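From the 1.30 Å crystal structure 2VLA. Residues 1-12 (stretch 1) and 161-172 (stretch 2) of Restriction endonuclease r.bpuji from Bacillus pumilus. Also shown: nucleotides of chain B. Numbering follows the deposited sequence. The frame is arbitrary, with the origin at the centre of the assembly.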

# COMPACT_ATOMS: atom_id res chain seq x y z
N MET A 1 -23.34 -6.26 -8.43
CA MET A 1 -24.17 -7.39 -8.91
C MET A 1 -23.33 -8.36 -9.73
O MET A 1 -22.37 -7.96 -10.39
N ASN A 2 -23.70 -9.63 -9.69
CA ASN A 2 -23.03 -10.64 -10.46
C ASN A 2 -21.56 -10.71 -10.10
O ASN A 2 -20.72 -10.90 -10.96
CB ASN A 2 -23.18 -10.35 -11.96
CG ASN A 2 -24.60 -10.56 -12.45
OD1 ASN A 2 -25.31 -11.45 -11.98
ND2 ASN A 2 -25.02 -9.74 -13.41
N TYR A 3 -21.27 -10.55 -8.81
CA TYR A 3 -19.91 -10.70 -8.31
C TYR A 3 -19.38 -12.07 -8.64
O TYR A 3 -19.98 -13.08 -8.28
CB TYR A 3 -19.89 -10.48 -6.80
CG TYR A 3 -18.56 -10.82 -6.11
CD1 TYR A 3 -17.36 -10.33 -6.59
CD2 TYR A 3 -18.55 -11.54 -4.94
CE1 TYR A 3 -16.14 -10.63 -5.93
CE2 TYR A 3 -17.39 -11.81 -4.28
CZ TYR A 3 -16.19 -11.34 -4.76
OH TYR A 3 -15.03 -11.66 -4.06
N ASN A 4 -18.27 -12.10 -9.37
CA ASN A 4 -17.61 -13.33 -9.70
C ASN A 4 -16.15 -13.21 -9.40
O ASN A 4 -15.40 -12.65 -10.20
CB ASN A 4 -17.81 -13.69 -11.17
CG ASN A 4 -17.17 -15.00 -11.53
OD1 ASN A 4 -16.70 -15.75 -10.66
ND2 ASN A 4 -17.14 -15.31 -12.82
N PRO A 5 -15.73 -13.74 -8.25
CA PRO A 5 -14.31 -13.66 -7.86
C PRO A 5 -13.41 -14.53 -8.71
O PRO A 5 -12.21 -14.45 -8.58
CB PRO A 5 -14.33 -14.14 -6.41
CG PRO A 5 -15.52 -15.02 -6.32
CD PRO A 5 -16.55 -14.39 -7.22
N GLU A 6 -13.98 -15.36 -9.57
CA GLU A 6 -13.16 -16.21 -10.42
C GLU A 6 -12.25 -15.38 -11.32
O GLU A 6 -11.20 -15.84 -11.71
CB GLU A 6 -14.03 -17.18 -11.25
CG GLU A 6 -14.36 -18.47 -10.50
CD GLU A 6 -15.15 -19.49 -11.32
OE1 GLU A 6 -15.17 -19.39 -12.57
OE2 GLU A 6 -15.74 -20.41 -10.71
N GLU A 7 -12.66 -14.16 -11.67
CA GLU A 7 -11.78 -13.23 -12.39
C GLU A 7 -10.71 -12.68 -11.44
O GLU A 7 -10.99 -11.91 -10.54
CB GLU A 7 -12.59 -12.08 -12.98
CG GLU A 7 -13.58 -12.51 -14.05
CD GLU A 7 -14.43 -11.34 -14.58
OE1 GLU A 7 -14.21 -10.18 -14.18
OE2 GLU A 7 -15.33 -11.60 -15.42
N GLN A 8 -9.49 -13.14 -11.62
CA GLN A 8 -8.42 -12.82 -10.70
C GLN A 8 -7.40 -11.93 -11.38
O GLN A 8 -7.21 -11.99 -12.58
CB GLN A 8 -7.74 -14.13 -10.22
CG GLN A 8 -8.61 -14.98 -9.30
CD GLN A 8 -8.60 -14.48 -7.85
OE1 GLN A 8 -7.57 -14.51 -7.19
NE2 GLN A 8 -9.76 -14.01 -7.37
N PHE A 9 -6.71 -11.10 -10.58
CA PHE A 9 -5.77 -10.14 -11.12
C PHE A 9 -4.72 -9.79 -10.10
O PHE A 9 -5.04 -9.26 -9.05
CB PHE A 9 -6.53 -8.86 -11.58
CG PHE A 9 -5.63 -7.81 -12.22
CD1 PHE A 9 -4.96 -6.89 -11.44
CD2 PHE A 9 -5.47 -7.75 -13.59
CE1 PHE A 9 -4.15 -5.93 -12.01
CE2 PHE A 9 -4.67 -6.80 -14.17
CZ PHE A 9 -3.99 -5.89 -13.37
N ARG A 10 -3.47 -10.14 -10.39
CA ARG A 10 -2.36 -9.84 -9.49
C ARG A 10 -2.05 -8.36 -9.54
O ARG A 10 -1.74 -7.81 -10.61
CB ARG A 10 -1.14 -10.68 -9.88
CG ARG A 10 0.06 -10.47 -8.96
CD ARG A 10 1.18 -11.43 -9.26
NE ARG A 10 2.25 -11.31 -8.29
CZ ARG A 10 3.36 -10.58 -8.43
NH1 ARG A 10 3.56 -9.87 -9.51
NH2 ARG A 10 4.29 -10.59 -7.48
N CYS A 11 -2.14 -7.72 -8.39
CA CYS A 11 -2.03 -6.29 -8.28
C CYS A 11 -1.10 -5.94 -7.11
O CYS A 11 -1.51 -5.93 -5.97
CB CYS A 11 -3.44 -5.64 -8.10
SG CYS A 11 -3.50 -3.89 -8.18
N THR A 12 0.17 -5.74 -7.43
CA THR A 12 1.17 -5.70 -6.39
C THR A 12 1.31 -4.34 -5.74
O THR A 12 0.81 -3.29 -6.29
CB THR A 12 2.57 -6.11 -6.90
OG1 THR A 12 3.00 -5.22 -7.91
CG2 THR A 12 2.56 -7.52 -7.44
N ALA A 161 -7.34 -12.29 0.44
CA ALA A 161 -6.54 -12.41 -0.76
C ALA A 161 -7.40 -12.72 -1.98
O ALA A 161 -7.30 -12.03 -2.99
CB ALA A 161 -5.45 -13.51 -0.57
N TYR A 162 -8.19 -13.78 -1.91
CA TYR A 162 -8.89 -14.29 -3.10
C TYR A 162 -10.07 -13.43 -3.44
O TYR A 162 -10.32 -13.13 -4.60
CB TYR A 162 -9.36 -15.72 -2.86
CG TYR A 162 -10.06 -16.34 -4.06
CD1 TYR A 162 -9.32 -16.88 -5.10
CD2 TYR A 162 -11.45 -16.30 -4.17
CE1 TYR A 162 -9.95 -17.40 -6.21
CE2 TYR A 162 -12.09 -16.82 -5.29
CZ TYR A 162 -11.34 -17.37 -6.31
OH TYR A 162 -11.97 -17.91 -7.41
N TYR A 163 -10.84 -13.08 -2.42
CA TYR A 163 -12.13 -12.41 -2.66
C TYR A 163 -12.01 -10.90 -2.80
O TYR A 163 -12.92 -10.26 -3.36
CB TYR A 163 -13.13 -12.76 -1.57
CG TYR A 163 -13.56 -14.22 -1.54
CD1 TYR A 163 -14.56 -14.69 -2.37
CD2 TYR A 163 -12.95 -15.12 -0.67
CE1 TYR A 163 -14.97 -16.01 -2.34
CE2 TYR A 163 -13.34 -16.45 -0.64
CZ TYR A 163 -14.37 -16.88 -1.46
OH TYR A 163 -14.74 -18.20 -1.40
N VAL A 164 -10.93 -10.31 -2.31
CA VAL A 164 -10.76 -8.85 -2.29
C VAL A 164 -9.51 -8.40 -3.04
O VAL A 164 -9.61 -7.87 -4.15
CB VAL A 164 -10.76 -8.30 -0.86
CG1 VAL A 164 -10.54 -6.79 -0.84
CG2 VAL A 164 -12.03 -8.70 -0.14
N LEU A 165 -8.30 -8.72 -2.52
CA LEU A 165 -7.10 -8.05 -3.02
C LEU A 165 -6.54 -8.63 -4.32
O LEU A 165 -5.69 -8.00 -4.96
CB LEU A 165 -6.02 -7.97 -1.96
CG LEU A 165 -6.26 -6.90 -0.88
CD1 LEU A 165 -5.19 -7.02 0.19
CD2 LEU A 165 -6.26 -5.46 -1.46
N ASN A 166 -7.04 -9.81 -4.72
CA ASN A 166 -6.70 -10.39 -6.02
C ASN A 166 -7.93 -10.57 -6.92
O ASN A 166 -7.85 -11.21 -7.94
CB ASN A 166 -6.05 -11.76 -5.83
CG ASN A 166 -4.95 -12.05 -6.87
OD1 ASN A 166 -3.90 -11.41 -6.87
ND2 ASN A 166 -5.19 -13.04 -7.74
N SER A 167 -9.08 -10.01 -6.52
CA SER A 167 -10.30 -10.08 -7.32
C SER A 167 -10.37 -8.91 -8.30
O SER A 167 -10.41 -7.76 -7.89
CB SER A 167 -11.54 -10.06 -6.42
OG SER A 167 -12.75 -9.69 -7.16
N LEU A 168 -10.35 -9.22 -9.59
CA LEU A 168 -10.41 -8.17 -10.60
C LEU A 168 -11.63 -7.27 -10.40
O LEU A 168 -11.51 -6.04 -10.46
CB LEU A 168 -10.43 -8.78 -11.99
CG LEU A 168 -10.58 -7.77 -13.13
CD1 LEU A 168 -9.36 -6.84 -13.21
CD2 LEU A 168 -10.83 -8.49 -14.49
N GLN A 169 -12.80 -7.86 -10.17
CA GLN A 169 -14.02 -7.06 -10.10
C GLN A 169 -14.03 -6.14 -8.90
O GLN A 169 -14.46 -4.99 -8.99
CB GLN A 169 -15.27 -7.94 -10.12
CG GLN A 169 -15.53 -8.59 -11.46
CD GLN A 169 -16.76 -9.47 -11.47
OE1 GLN A 169 -17.44 -9.59 -10.47
NE2 GLN A 169 -17.06 -10.07 -12.62
N VAL A 170 -13.50 -6.62 -7.77
CA VAL A 170 -13.39 -5.77 -6.61
C VAL A 170 -12.42 -4.63 -6.89
O VAL A 170 -12.69 -3.48 -6.56
CB VAL A 170 -12.93 -6.58 -5.35
CG1 VAL A 170 -12.50 -5.63 -4.23
CG2 VAL A 170 -14.04 -7.52 -4.90
N LEU A 171 -11.27 -4.95 -7.48
CA LEU A 171 -10.24 -3.96 -7.76
C LEU A 171 -10.70 -2.91 -8.80
O LEU A 171 -10.19 -1.80 -8.83
CB LEU A 171 -8.94 -4.65 -8.21
CG LEU A 171 -8.21 -5.54 -7.19
CD1 LEU A 171 -7.14 -6.29 -7.93
CD2 LEU A 171 -7.65 -4.69 -6.06
N GLN A 172 -11.65 -3.31 -9.64
CA GLN A 172 -12.29 -2.39 -10.60
C GLN A 172 -13.34 -1.53 -9.96
O GLN A 172 -13.92 -0.64 -10.62
CB GLN A 172 -12.92 -3.19 -11.73
CG GLN A 172 -11.90 -3.85 -12.66
CD GLN A 172 -12.56 -4.72 -13.68
OE1 GLN A 172 -13.53 -5.41 -13.38
NE2 GLN A 172 -12.02 -4.71 -14.92
P DC B 7 6.98 -8.66 -11.04
OP1 DC B 7 6.55 -9.25 -12.32
OP2 DC B 7 5.94 -8.27 -10.07
O5' DC B 7 7.99 -9.63 -10.26
C5' DC B 7 9.08 -10.23 -10.95
C4' DC B 7 9.97 -11.00 -9.99
O4' DC B 7 10.67 -10.06 -9.12
C3' DC B 7 9.25 -11.95 -9.03
O3' DC B 7 10.00 -13.14 -8.92
C2' DC B 7 9.30 -11.23 -7.70
C1' DC B 7 10.65 -10.59 -7.80
N1 DC B 7 10.97 -9.48 -6.88
C2 DC B 7 12.28 -9.34 -6.44
O2 DC B 7 13.11 -10.21 -6.76
N3 DC B 7 12.61 -8.31 -5.63
C4 DC B 7 11.68 -7.39 -5.35
N4 DC B 7 12.02 -6.37 -4.58
C5 DC B 7 10.34 -7.50 -5.81
C6 DC B 7 10.03 -8.55 -6.56
O HOH W 1 -19.50 -7.73 -11.56
O HOH W 2 -13.33 -10.80 -9.63
O HOH W 3 -10.41 -18.44 -9.56
O HOH W 4 -14.58 -7.57 -14.85
O HOH W 5 -2.99 -9.13 -5.99
O HOH W 6 -3.46 -6.39 -4.11

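How does Q169, which gives up more surface to the other stretch than any other residue here, grip a segment that has no regular secondary structure? It sits in the first turn of the helix that begins at L168, with its CA-to-CB bond pointing toward stretch 1 and its chain extended (chi1 m, chi2 t), so that the terminal amide arrives at the backbone of N4. There Q169 OE1 accepts a nearly straight hydrogen bond from N4 N at 2.9 Å. The other half of the amide is less well placed: Q169 NE2 gives a weak bond to E7 OE1 at 3.3 Å. An amide suits this place because it can accept from a main-chain NH and donate to a carboxylate at once. N4 and E7 are the two ends of a type I turn, so this one side chain touches both.

What does Q8 do, given that its CA-to-CB bond points away overall from stretch 2? Its chi1 and chi2 are both m, and the folded chain brings the amide back to its partners. Q8 NE2 donates to Y162 O at 3.0 Å and, within its own stretch, to P5 O at 2.8 Å, while Q8 OE1 accepts from N166 ND2 at 2.9 Å. Y162 O belongs to a helix with a wider pi-type turn at 161-165. Q8 NE2 also lies over one face of the Y162 ring, 3.6 Å from Y162 CE1, while P5 packs its CB 3.7 Å from Y162 CE2.

How do the backbones meet at Q8? They form a single bridge, with the CA atoms of Q8 and S167 4.7 Å apart. L168 N donates to E7 O and F9 N donates to N166 O, both at 2.9 Å, so the bonds flank the bridged pair. Here N166 is the first residue to leave helical geometry, and S167 is the N-cap of the next helix, its OG accepting from V170 N at 3.2 Å. Water 2 fastens the same corner: it donates to N4 O and E7 O and accepts from S167 OG and Q169 N.

Which side chains close the contact around these polar contacts? At one end Y3, chi1 t, reaches in until its OH donates to Y163 O at 2.6 Å; its ring carbon CE1 lies 3.9 Å from V170 CG2, so the tyrosine combines a hydroxyl for a helix carbonyl with an apolar surface for valine. Beyond the bridge the contact is greasier. F9 CB lies 3.8 Å from L168 CD1, and L171 CD1 comes within 3.8 Å of C11 CB; the CA-to-CB bonds of both leucines point toward stretch 1. The two stretches bury 886 Å² between them, both sides summed, and P5, C11 and L171 are among the buried residues. The CA-to-CB bond of R10 points away overall, and R10 NH1 donates to OP2 of DC7 at 2.9 Å, a phosphate contact in keeping with a restriction endonuclease.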